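Local atomic coordinates of pectate lyase (Paenibacillus sp. 0602, PDB entry 5GT5), a protein that cleaves polygalacturonate and partly methylated pectin by endo-acting, probably calcium-dependent beta-elimination, as a secreted polysaccharide lyase of family 1. Residues 257-265 with 278-286. The protein carries 1 engineered substitution. Residues are numbered along the deposited sequence; the frame is centred on the assembly and turned at random.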
loop_
_atom_site.group_PDB
_atom_site.type_symbol
_atom_site.label_atom_id
_atom_site.label_comp_id
_atom_site.label_asym_id
_atom_site.label_seq_id
_atom_site.Cartn_x
_atom_site.Cartn_y
_atom_site.Cartn_z
ATOM N N ALA A 257 -14.274 -3.079 5.812
ATOM C CA ALA A 257 -13.221 -2.893 4.810
ATOM C C ALA A 257 -13.589 -1.896 3.701
ATOM O O ALA A 257 -12.724 -1.402 3.003
ATOM C CB ALA A 257 -12.808 -4.232 4.215
ATOM N N ASN A 258 -14.880 -1.608 3.533
ATOM C CA ASN A 258 -15.278 -0.657 2.499
ATOM C C ASN A 258 -14.708 0.723 2.795
ATOM O O ASN A 258 -14.494 1.526 1.867
ATOM C CB ASN A 258 -16.796 -0.565 2.395
ATOM C CG ASN A 258 -17.440 -1.843 1.871
ATOM O OD1 ASN A 258 -16.797 -2.644 1.210
ATOM N ND2 ASN A 258 -18.748 -1.988 2.095
ATOM N N ALA A 259 -14.445 1.007 4.076
ATOM C CA ALA A 259 -13.916 2.329 4.417
ATOM C C ALA A 259 -12.545 2.538 3.810
ATOM O O ALA A 259 -12.117 3.692 3.611
ATOM C CB ALA A 259 -13.836 2.488 5.932
ATOM N N ASN A 260 -11.875 1.443 3.456
ATOM C CA ASN A 260 -10.530 1.533 2.897
ATOM C C ASN A 260 -10.458 1.674 1.389
ATOM O O ASN A 260 -9.364 1.876 0.828
ATOM C CB ASN A 260 -9.710 0.319 3.324
ATOM C CG ASN A 260 -9.646 0.181 4.826
ATOM O OD1 ASN A 260 -10.071 -0.827 5.374
ATOM N ND2 ASN A 260 -9.178 1.224 5.501
ATOM N N LEU A 261 -11.604 1.521 0.729
ATOM C CA LEU A 261 -11.623 1.637 -0.725
ATOM C C LEU A 261 -11.252 3.028 -1.166
ATOM O O LEU A 261 -11.790 4.007 -0.626
ATOM C CB LEU A 261 -12.996 1.265 -1.276
ATOM C CG LEU A 261 -13.484 -0.152 -0.991
ATOM C CD1 LEU A 261 -15.013 -0.215 -1.069
ATOM C CD2 LEU A 261 -12.835 -1.186 -1.931
ATOM N N SER A 262 -10.345 3.128 -2.128
ATOM C CA SER A 262 -10.068 4.411 -2.754
ATOM C C SER A 262 -9.864 4.210 -4.246
ATOM O O SER A 262 -9.233 3.220 -4.708
ATOM C CB SER A 262 -8.888 5.148 -2.107
ATOM O OG SER A 262 -7.646 4.451 -2.277
ATOM N N ILE A 263 -10.458 5.129 -5.006
ATOM C CA ILE A 263 -10.379 5.074 -6.457
ATOM C C ILE A 263 -10.449 6.465 -7.092
ATOM O O ILE A 263 -11.217 7.325 -6.652
ATOM C CB ILE A 263 -11.477 4.136 -7.021
ATOM C CG1 ILE A 263 -11.266 3.914 -8.509
ATOM C CG2 ILE A 263 -12.905 4.656 -6.782
ATOM C CD1 ILE A 263 -12.065 2.711 -9.053
ATOM N N THR A 264 -9.613 6.674 -8.105
ATOM C CA THR A 264 -9.643 7.862 -8.948
ATOM C C THR A 264 -10.009 7.445 -10.345
ATOM O O THR A 264 -9.398 6.513 -10.900
ATOM C CB THR A 264 -8.258 8.534 -9.008
ATOM O OG1 THR A 264 -7.811 8.802 -7.676
ATOM C CG2 THR A 264 -8.293 9.821 -9.822
ATOM N N LEU A 265 -10.983 8.145 -10.941
ATOM C CA LEU A 265 -11.355 7.976 -12.366
ATOM C C LEU A 265 -11.080 9.296 -13.084
ATOM O O LEU A 265 -11.547 10.341 -12.623
ATOM C CB LEU A 265 -12.859 7.682 -12.495
ATOM C CG LEU A 265 -13.405 6.551 -11.615
ATOM C CD1 LEU A 265 -14.913 6.455 -11.761
ATOM C CD2 LEU A 265 -12.742 5.211 -11.965
ATOM N N PRO A 278 -18.951 6.056 -10.416
ATOM C CA PRO A 278 -18.943 4.688 -9.892
ATOM C C PRO A 278 -20.127 4.462 -8.967
ATOM O O PRO A 278 -20.898 5.395 -8.701
ATOM C CB PRO A 278 -17.651 4.650 -9.095
ATOM C CG PRO A 278 -17.638 6.055 -8.451
ATOM C CD PRO A 278 -18.271 6.981 -9.478
ATOM N N ARG A 279 -20.295 3.229 -8.485
ATOM C CA ARG A 279 -21.132 3.006 -7.301
ATOM C C ARG A 279 -20.210 2.683 -6.131
ATOM O O ARG A 279 -19.522 1.656 -6.130
ATOM C CB ARG A 279 -22.099 1.843 -7.502
ATOM C CG ARG A 279 -23.114 1.723 -6.348
ATOM C CD ARG A 279 -23.534 0.266 -6.148
ATOM N NE ARG A 279 -24.728 0.209 -5.315
ATOM C CZ ARG A 279 -24.730 0.371 -3.998
ATOM N NH1 ARG A 279 -23.595 0.571 -3.316
ATOM N NH2 ARG A 279 -25.907 0.323 -3.371
ATOM N N LEU A 280 -20.208 3.554 -5.129
ATOM C CA LEU A 280 -19.317 3.402 -3.979
ATOM C C LEU A 280 -20.057 3.064 -2.694
ATOM O O LEU A 280 -21.115 3.623 -2.426
ATOM C CB LEU A 280 -18.585 4.721 -3.752
ATOM C CG LEU A 280 -17.626 4.740 -2.549
ATOM C CD1 LEU A 280 -16.433 3.780 -2.739
ATOM C CD2 LEU A 280 -17.115 6.173 -2.383
ATOM N N ARG A 281 -19.472 2.182 -1.879
ATOM C CA ARG A 281 -19.843 2.015 -0.468
ATOM C C ARG A 281 -18.659 2.431 0.395
ATOM O O ARG A 281 -17.526 2.001 0.155
ATOM C CB ARG A 281 -20.125 0.545 -0.143
ATOM C CG ARG A 281 -21.398 0.004 -0.700
ATOM C CD ARG A 281 -21.585 -1.453 -0.260
ATOM N NE ARG A 281 -22.952 -1.866 -0.487
ATOM C CZ ARG A 281 -23.411 -2.504 -1.553
ATOM N NH1 ARG A 281 -22.605 -2.858 -2.555
ATOM N NH2 ARG A 281 -24.701 -2.802 -1.625
ATOM N N GLY A 282 -18.909 3.264 1.417
ATOM C CA GLY A 282 -17.952 3.436 2.518
ATOM C C GLY A 282 -16.668 4.227 2.332
ATOM O O GLY A 282 -16.236 4.933 3.235
ATOM N N GLY A 283 -16.013 4.070 1.190
ATOM C CA GLY A 283 -14.685 4.643 0.995
ATOM C C GLY A 283 -14.656 6.020 0.367
ATOM O O GLY A 283 -15.464 6.875 0.720
ATOM N N ASN A 284 -13.698 6.226 -0.541
ATOM C CA ASN A 284 -13.477 7.494 -1.216
ATOM C C ASN A 284 -13.315 7.292 -2.697
ATOM O O ASN A 284 -12.518 6.466 -3.134
ATOM C CB ASN A 284 -12.204 8.179 -0.703
ATOM C CG ASN A 284 -12.310 8.614 0.723
ATOM O OD1 ASN A 284 -13.093 9.493 1.063
ATOM N ND2 ASN A 284 -11.482 8.015 1.583
ATOM N N ALA A 285 -14.080 8.039 -3.487
ATOM C CA ALA A 285 -13.942 7.997 -4.935
ATOM C C ALA A 285 -13.892 9.396 -5.505
ATOM O O ALA A 285 -14.731 10.226 -5.139
ATOM C CB ALA A 285 -15.090 7.246 -5.567
ATOM N N HIS A 286 -12.950 9.640 -6.412
ATOM C CA HIS A 286 -12.778 10.935 -7.062
ATOM C C HIS A 286 -12.793 10.730 -8.566
ATOM O O HIS A 286 -11.942 9.997 -9.104
ATOM C CB HIS A 286 -11.448 11.553 -6.588
ATOM C CG HIS A 286 -11.108 12.864 -7.238
ATOM N ND1 HIS A 286 -9.812 13.208 -7.561
ATOM C CD2 HIS A 286 -11.877 13.930 -7.556
ATOM C CE1 HIS A 286 -9.804 14.414 -8.105
ATOM N NE2 HIS A 286 -11.037 14.871 -8.128
HETATM O O HOH W 1 -10.634 5.195 1.560
#
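Ile263 and Ala285 meet inside the right-handed parallel beta-helix of the pectate lyases, where strands 262-265 and 284-286 belong to successive coils, their axes 4.8 Å apart and 9° from parallel. Four backbone hydrogen bonds alternate along the ladder, from Asn284 N to Leu261 O at the start to Leu265 N to His286 O (2.8 Å) at the end. The tight side faces the interior: Ile263 has CG1 anti to its backbone N (chi1 -172°), which leaves CG2 to touch Ala285 CB at 3.6 Å. Beyond it, Leu265 CD1 meets Pro278 CD more loosely, at 4.1 Å. On the other face, Thr264 and His286 both hydrogen-bond the hydroxyl of Tyr409.

The turn is tight as well: Gly282 and Gly283 press against the 3-10 segment 257-260, with Gly282 C 3.5 Å from Asn258 O. Asn258 runs alongside the aliphatic part of Arg281, its ND2 3.6 Å from Arg281 CB. Asn258 ND2 donates to Thr252 O, while Arg281 forms a salt bridge with Glu330. The open side is confined to exposed Ala259 and a water that bridges the two segments, donating to Ala259 O and Leu261 O (2.7 Å) and accepting from Asn284 ND2 at 2.9 Å.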